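Local coordinates for protein aminopentol aminotransferase (Sphingopyxis macrogoltabida, PDB 6HBS) that deaminates aminopentol, the hydrolysed form of fumonisin B1, to its 2-keto product with pyridoxal 5'-phosphate as cofactor and pyruvate as preferred amino acceptor, at residues S92-M105 / A292-R306. Sequence-based numbering, arbitrary orientation.
Sequences SEIMVNLAEAFVGM and AVPMAAAIETLRIIR. With MG (magnesium ion), chain D.
Leu-98 inserts as a knob among Met-295, Ala-298, Ile-299 and Leu-302, where helices 94-105 and 292-306 run roughly parallel, their axes 9.4 Å apart and crossing at 34°. CG anti to the backbone N (chi1 173°) aims the branch at helix 292-306, where CD1 lies 3.7 Å from Ala-298 CB and CD2 meets Met-295 CG at 3.6 Å. One turn earlier Ile-94 fills a second hole, its CD1 3.7 Å from Ala-296 CB. Leu-302 returns the interlock, its CD1 reaching Leu-98 CD1 and the ring of Phe-102, which Phe-260 and Trp-256 meet edge-to-face. Towards the C-terminal ends the contact runs out to partly exposed Met-105 and exposed Arg-306. Met-105, bent at chi3 (74°), turns CE onto Ile-305 CG2 (3.6 Å); its SD rests against Leu-302 CB and accepts a weak hydrogen bond from Arg-306 NH2 (3.4 Å), lying at the guanidinium edge. An alanine in place of this methionine is likely to open a gap over Leu-302 and Ile-305 and leave Arg-306 NH2 without its sulfur partner. At the C-terminal end of helix 94-105, Val-103 O binds magnesium (2.2 Å), as do Val-106 O and Ala-109 O. With one weak hydrogen bond between them, these helices of the class-III aminotransferase fold are held chiefly by apolar shape fit.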
loop_
_atom_site.group_PDB
_atom_site.type_symbol
_atom_site.label_atom_id
_atom_site.label_comp_id
_atom_site.label_asym_id
_atom_site.label_seq_id
_atom_site.Cartn_x
_atom_site.Cartn_y
_atom_site.Cartn_z
ATOM N N SER A 92 -11.298 -12.575 4.376
ATOM C CA SER A 92 -12.717 -12.816 4.628
ATOM C C SER A 92 -13.387 -13.384 3.380
ATOM O O SER A 92 -12.997 -13.071 2.229
ATOM C CB SER A 92 -13.418 -11.577 5.067
ATOM O OG SER A 92 -14.825 -11.796 5.112
ATOM N N GLU A 93 -14.406 -14.224 3.605
ATOM C CA GLU A 93 -15.361 -14.604 2.580
ATOM C C GLU A 93 -15.849 -13.389 1.764
ATOM O O GLU A 93 -16.204 -13.569 0.613
ATOM C CB GLU A 93 -16.570 -15.311 3.211
ATOM C CG GLU A 93 -17.340 -14.455 4.205
ATOM C CD GLU A 93 -18.443 -15.191 4.956
ATOM O OE1 GLU A 93 -18.544 -16.428 4.817
ATOM O OE2 GLU A 93 -19.177 -14.533 5.671
ATOM N N ILE A 94 -15.931 -12.184 2.346
ATOM C CA ILE A 94 -16.507 -11.028 1.617
ATOM C C ILE A 94 -15.596 -10.580 0.457
ATOM O O ILE A 94 -16.070 -9.838 -0.422
ATOM C CB ILE A 94 -16.895 -9.838 2.512
ATOM C CG1 ILE A 94 -15.693 -9.117 3.101
ATOM C CG2 ILE A 94 -17.882 -10.248 3.591
ATOM C CD1 ILE A 94 -16.031 -7.796 3.699
ATOM N N MET A 95 -14.330 -11.021 0.440
ATOM C CA MET A 95 -13.451 -10.838 -0.731
ATOM C C MET A 95 -14.122 -11.373 -2.002
ATOM O O MET A 95 -14.040 -10.739 -3.067
ATOM C CB MET A 95 -12.084 -11.503 -0.558
ATOM C CG MET A 95 -11.106 -11.161 -1.683
ATOM S SD MET A 95 -9.510 -11.958 -1.447
ATOM C CE MET A 95 -8.626 -11.338 -2.881
ATOM N N VAL A 96 -14.807 -12.511 -1.882
ATOM C CA VAL A 96 -15.499 -13.122 -3.003
ATOM C C VAL A 96 -16.656 -12.220 -3.445
ATOM O O VAL A 96 -16.829 -11.991 -4.656
ATOM C CB VAL A 96 -15.964 -14.565 -2.704
ATOM C CG1 VAL A 96 -16.693 -15.167 -3.903
ATOM C CG2 VAL A 96 -14.795 -15.443 -2.300
ATOM N N ASN A 97 -17.428 -11.704 -2.489
ATOM C CA ASN A 97 -18.552 -10.812 -2.765
ATOM C C ASN A 97 -18.059 -9.527 -3.449
ATOM O O ASN A 97 -18.697 -9.046 -4.376
ATOM C CB ASN A 97 -19.338 -10.478 -1.502
ATOM C CG ASN A 97 -19.953 -11.730 -0.914
ATOM O OD1 ASN A 97 -19.256 -12.598 -0.430
ATOM N ND2 ASN A 97 -21.247 -11.866 -1.037
ATOM N N LEU A 98 -16.942 -8.982 -2.971
ATOM C CA LEU A 98 -16.390 -7.753 -3.561
ATOM C C LEU A 98 -15.944 -8.017 -5.008
ATOM O O LEU A 98 -16.287 -7.229 -5.894
ATOM C CB LEU A 98 -15.245 -7.222 -2.702
ATOM C CG LEU A 98 -14.473 -6.050 -3.290
ATOM C CD1 LEU A 98 -15.364 -4.835 -3.491
ATOM C CD2 LEU A 98 -13.279 -5.738 -2.429
ATOM N N ALA A 99 -15.222 -9.112 -5.259
ATOM C CA ALA A 99 -14.752 -9.406 -6.600
ATOM C C ALA A 99 -15.944 -9.603 -7.535
ATOM O O ALA A 99 -15.912 -9.132 -8.666
ATOM C CB ALA A 99 -13.837 -10.594 -6.615
ATOM N N GLU A 100 -16.994 -10.287 -7.055
ATOM C CA GLU A 100 -18.230 -10.458 -7.854
ATOM C C GLU A 100 -18.828 -9.093 -8.190
ATOM O O GLU A 100 -19.212 -8.841 -9.326
ATOM C CB GLU A 100 -19.270 -11.323 -7.140
ATOM C CG GLU A 100 -18.893 -12.783 -7.149
ATOM C CD GLU A 100 -19.687 -13.702 -6.222
ATOM O OE1 GLU A 100 -20.346 -13.190 -5.285
ATOM O OE2 GLU A 100 -19.622 -14.930 -6.445
ATOM N N ALA A 101 -18.923 -8.221 -7.194
ATOM C CA ALA A 101 -19.573 -6.919 -7.410
ATOM C C ALA A 101 -18.760 -6.100 -8.423
ATOM O O ALA A 101 -19.324 -5.491 -9.358
ATOM C CB ALA A 101 -19.758 -6.184 -6.117
ATOM N N PHE A 102 -17.444 -6.065 -8.243
ATOM C CA PHE A 102 -16.614 -5.176 -9.051
ATOM C C PHE A 102 -16.570 -5.707 -10.492
ATOM O O PHE A 102 -16.734 -4.950 -11.422
ATOM C CB PHE A 102 -15.241 -4.994 -8.403
ATOM C CG PHE A 102 -14.578 -3.654 -8.607
ATOM C CD1 PHE A 102 -14.679 -2.963 -9.817
ATOM C CD2 PHE A 102 -13.791 -3.108 -7.609
ATOM C CE1 PHE A 102 -14.059 -1.734 -9.989
ATOM C CE2 PHE A 102 -13.146 -1.890 -7.794
ATOM C CZ PHE A 102 -13.272 -1.214 -8.988
ATOM N N VAL A 103 -16.392 -7.015 -10.656
ATOM C CA VAL A 103 -16.360 -7.632 -11.960
ATOM C C VAL A 103 -17.717 -7.459 -12.666
ATOM O O VAL A 103 -17.758 -7.225 -13.904
ATOM C CB VAL A 103 -15.997 -9.123 -11.878
ATOM C CG1 VAL A 103 -16.334 -9.859 -13.161
ATOM C CG2 VAL A 103 -14.538 -9.321 -11.516
ATOM N N GLY A 104 -18.817 -7.560 -11.908
ATOM C CA GLY A 104 -20.124 -7.360 -12.483
ATOM C C GLY A 104 -20.314 -5.942 -13.032
ATOM O O GLY A 104 -21.056 -5.765 -13.963
ATOM N N MET A 105 -19.677 -4.930 -12.429
ATOM C CA MET A 105 -19.907 -3.525 -12.788
ATOM C C MET A 105 -19.059 -3.104 -13.995
ATOM O O MET A 105 -19.410 -2.159 -14.651
ATOM C CB MET A 105 -19.579 -2.597 -11.611
ATOM C CG MET A 105 -20.634 -2.653 -10.505
ATOM S SD MET A 105 -20.105 -1.883 -8.953
ATOM C CE MET A 105 -20.206 -0.144 -9.385
ATOM N N ALA A 292 -10.286 -7.270 5.422
ATOM C CA ALA A 292 -11.706 -7.302 5.167
ATOM C C ALA A 292 -12.390 -5.937 5.340
ATOM O O ALA A 292 -13.350 -5.678 4.630
ATOM C CB ALA A 292 -12.357 -8.319 6.079
ATOM N N VAL A 293 -11.976 -5.094 6.285
ATOM C CA VAL A 293 -12.752 -3.874 6.572
ATOM C C VAL A 293 -12.770 -2.958 5.334
ATOM O O VAL A 293 -13.822 -2.464 4.945
ATOM C CB VAL A 293 -12.300 -3.166 7.858
ATOM C CG1 VAL A 293 -12.918 -1.766 8.037
ATOM C CG2 VAL A 293 -12.648 -4.021 9.086
ATOM N N PRO A 294 -11.635 -2.688 4.662
ATOM C CA PRO A 294 -11.662 -1.898 3.430
ATOM C C PRO A 294 -12.523 -2.564 2.354
ATOM O O PRO A 294 -13.158 -1.862 1.592
ATOM C CB PRO A 294 -10.185 -1.762 3.047
ATOM C CG PRO A 294 -9.477 -1.900 4.375
ATOM C CD PRO A 294 -10.264 -2.967 5.109
ATOM N N MET A 295 -12.581 -3.907 2.335
ATOM C CA MET A 295 -13.393 -4.597 1.381
ATOM C C MET A 295 -14.891 -4.398 1.673
ATOM O O MET A 295 -15.709 -4.272 0.718
ATOM C CB MET A 295 -13.053 -6.081 1.334
ATOM C CG MET A 295 -11.662 -6.335 0.776
ATOM S SD MET A 295 -11.414 -8.083 0.537
ATOM C CE MET A 295 -9.647 -8.065 0.277
ATOM N N ALA A 296 -15.264 -4.393 2.951
ATOM C CA ALA A 296 -16.657 -4.143 3.358
ATOM C C ALA A 296 -17.080 -2.721 2.960
ATOM O O ALA A 296 -18.211 -2.490 2.451
ATOM C CB ALA A 296 -16.809 -4.382 4.857
ATOM N N ALA A 297 -16.199 -1.757 3.219
ATOM C CA ALA A 297 -16.446 -0.378 2.768
ATOM C C ALA A 297 -16.608 -0.301 1.237
ATOM O O ALA A 297 -17.471 0.430 0.735
ATOM C CB ALA A 297 -15.357 0.521 3.248
ATOM N N ALA A 298 -15.809 -1.072 0.492
ATOM C CA ALA A 298 -15.846 -1.016 -0.953
ATOM C C ALA A 298 -17.170 -1.612 -1.437
ATOM O O ALA A 298 -17.778 -1.091 -2.370
ATOM C CB ALA A 298 -14.651 -1.747 -1.546
ATOM N N ILE A 299 -17.611 -2.720 -0.817
ATOM C CA ILE A 299 -18.869 -3.335 -1.226
ATOM C C ILE A 299 -19.993 -2.300 -1.083
ATOM O O ILE A 299 -20.865 -2.215 -1.934
ATOM C CB ILE A 299 -19.139 -4.636 -0.448
ATOM C CG1 ILE A 299 -18.203 -5.748 -0.928
ATOM C CG2 ILE A 299 -20.585 -5.068 -0.532
ATOM C CD1 ILE A 299 -18.241 -6.991 -0.041
ATOM N N GLU A 300 -20.016 -1.566 0.019
ATOM C CA GLU A 300 -21.116 -0.643 0.255
ATOM C C GLU A 300 -21.009 0.600 -0.653
ATOM O O GLU A 300 -22.001 1.094 -1.144
ATOM C CB GLU A 300 -21.135 -0.266 1.723
ATOM C CG GLU A 300 -22.265 0.662 2.116
ATOM C CD GLU A 300 -23.664 0.096 1.968
ATOM O OE1 GLU A 300 -23.801 -1.051 1.617
ATOM O OE2 GLU A 300 -24.606 0.848 2.176
ATOM N N THR A 301 -19.795 1.134 -0.825
ATOM C CA THR A 301 -19.527 2.210 -1.782
ATOM C C THR A 301 -19.961 1.790 -3.194
ATOM O O THR A 301 -20.689 2.532 -3.850
ATOM C CB THR A 301 -18.051 2.606 -1.751
ATOM O OG1 THR A 301 -17.686 2.990 -0.427
ATOM C CG2 THR A 301 -17.760 3.722 -2.723
ATOM N N LEU A 302 -19.555 0.598 -3.657
ATOM C CA LEU A 302 -19.958 0.146 -4.974
ATOM C C LEU A 302 -21.496 0.015 -5.066
ATOM O O LEU A 302 -22.054 0.297 -6.134
ATOM C CB LEU A 302 -19.299 -1.181 -5.341
ATOM C CG LEU A 302 -17.781 -1.176 -5.543
ATOM C CD1 LEU A 302 -17.276 -2.593 -5.786
ATOM C CD2 LEU A 302 -17.349 -0.236 -6.667
ATOM N N ARG A 303 -22.175 -0.408 -3.984
ATOM C CA ARG A 303 -23.647 -0.521 -4.008
ATOM C C ARG A 303 -24.262 0.876 -4.228
ATOM O O ARG A 303 -25.176 1.067 -5.025
ATOM C CB ARG A 303 -24.197 -1.194 -2.734
ATOM C CG ARG A 303 -25.719 -1.371 -2.725
ATOM C CD ARG A 303 -26.365 -1.523 -1.356
ATOM N NE ARG A 303 -26.148 -0.407 -0.428
ATOM C CZ ARG A 303 -26.783 0.751 -0.467
ATOM N NH1 ARG A 303 -27.660 0.997 -1.424
ATOM N NH2 ARG A 303 -26.531 1.673 0.439
ATOM N N ILE A 304 -23.778 1.856 -3.483
ATOM C CA ILE A 304 -24.244 3.199 -3.602
ATOM C C ILE A 304 -24.000 3.737 -5.023
ATOM O O ILE A 304 -24.861 4.443 -5.569
ATOM C CB ILE A 304 -23.623 4.069 -2.514
ATOM C CG1 ILE A 304 -24.147 3.645 -1.137
ATOM C CG2 ILE A 304 -23.857 5.545 -2.781
ATOM C CD1 ILE A 304 -23.500 4.329 -0.008
ATOM N N ILE A 305 -22.866 3.373 -5.636
ATOM C CA ILE A 305 -22.534 3.816 -6.986
ATOM C C ILE A 305 -23.575 3.247 -7.955
ATOM O O ILE A 305 -24.036 3.951 -8.837
ATOM C CB ILE A 305 -21.086 3.427 -7.367
ATOM C CG1 ILE A 305 -20.051 4.289 -6.633
ATOM C CG2 ILE A 305 -20.874 3.402 -8.869
ATOM C CD1 ILE A 305 -18.606 3.794 -6.791
ATOM N N ARG A 306 -23.939 1.972 -7.781
ATOM C CA ARG A 306 -24.890 1.350 -8.649
ATOM C C ARG A 306 -26.301 1.901 -8.402
ATOM O O ARG A 306 -27.028 1.978 -9.344
ATOM C CB ARG A 306 -24.991 -0.171 -8.478
ATOM C CG ARG A 306 -23.722 -0.961 -8.741
ATOM C CD ARG A 306 -23.985 -2.456 -8.822
ATOM N NE ARG A 306 -24.431 -2.969 -7.538
ATOM C CZ ARG A 306 -23.634 -3.219 -6.499
ATOM N NH1 ARG A 306 -24.155 -3.639 -5.361
ATOM N NH2 ARG A 306 -22.326 -3.111 -6.619
HETATM MG MG MG D . -17.580 -7.675 -16.073
HETATM O O HOH W 1 -19.706 -6.588 -16.357
HETATM O O HOH W 2 -18.641 -9.863 -15.879
#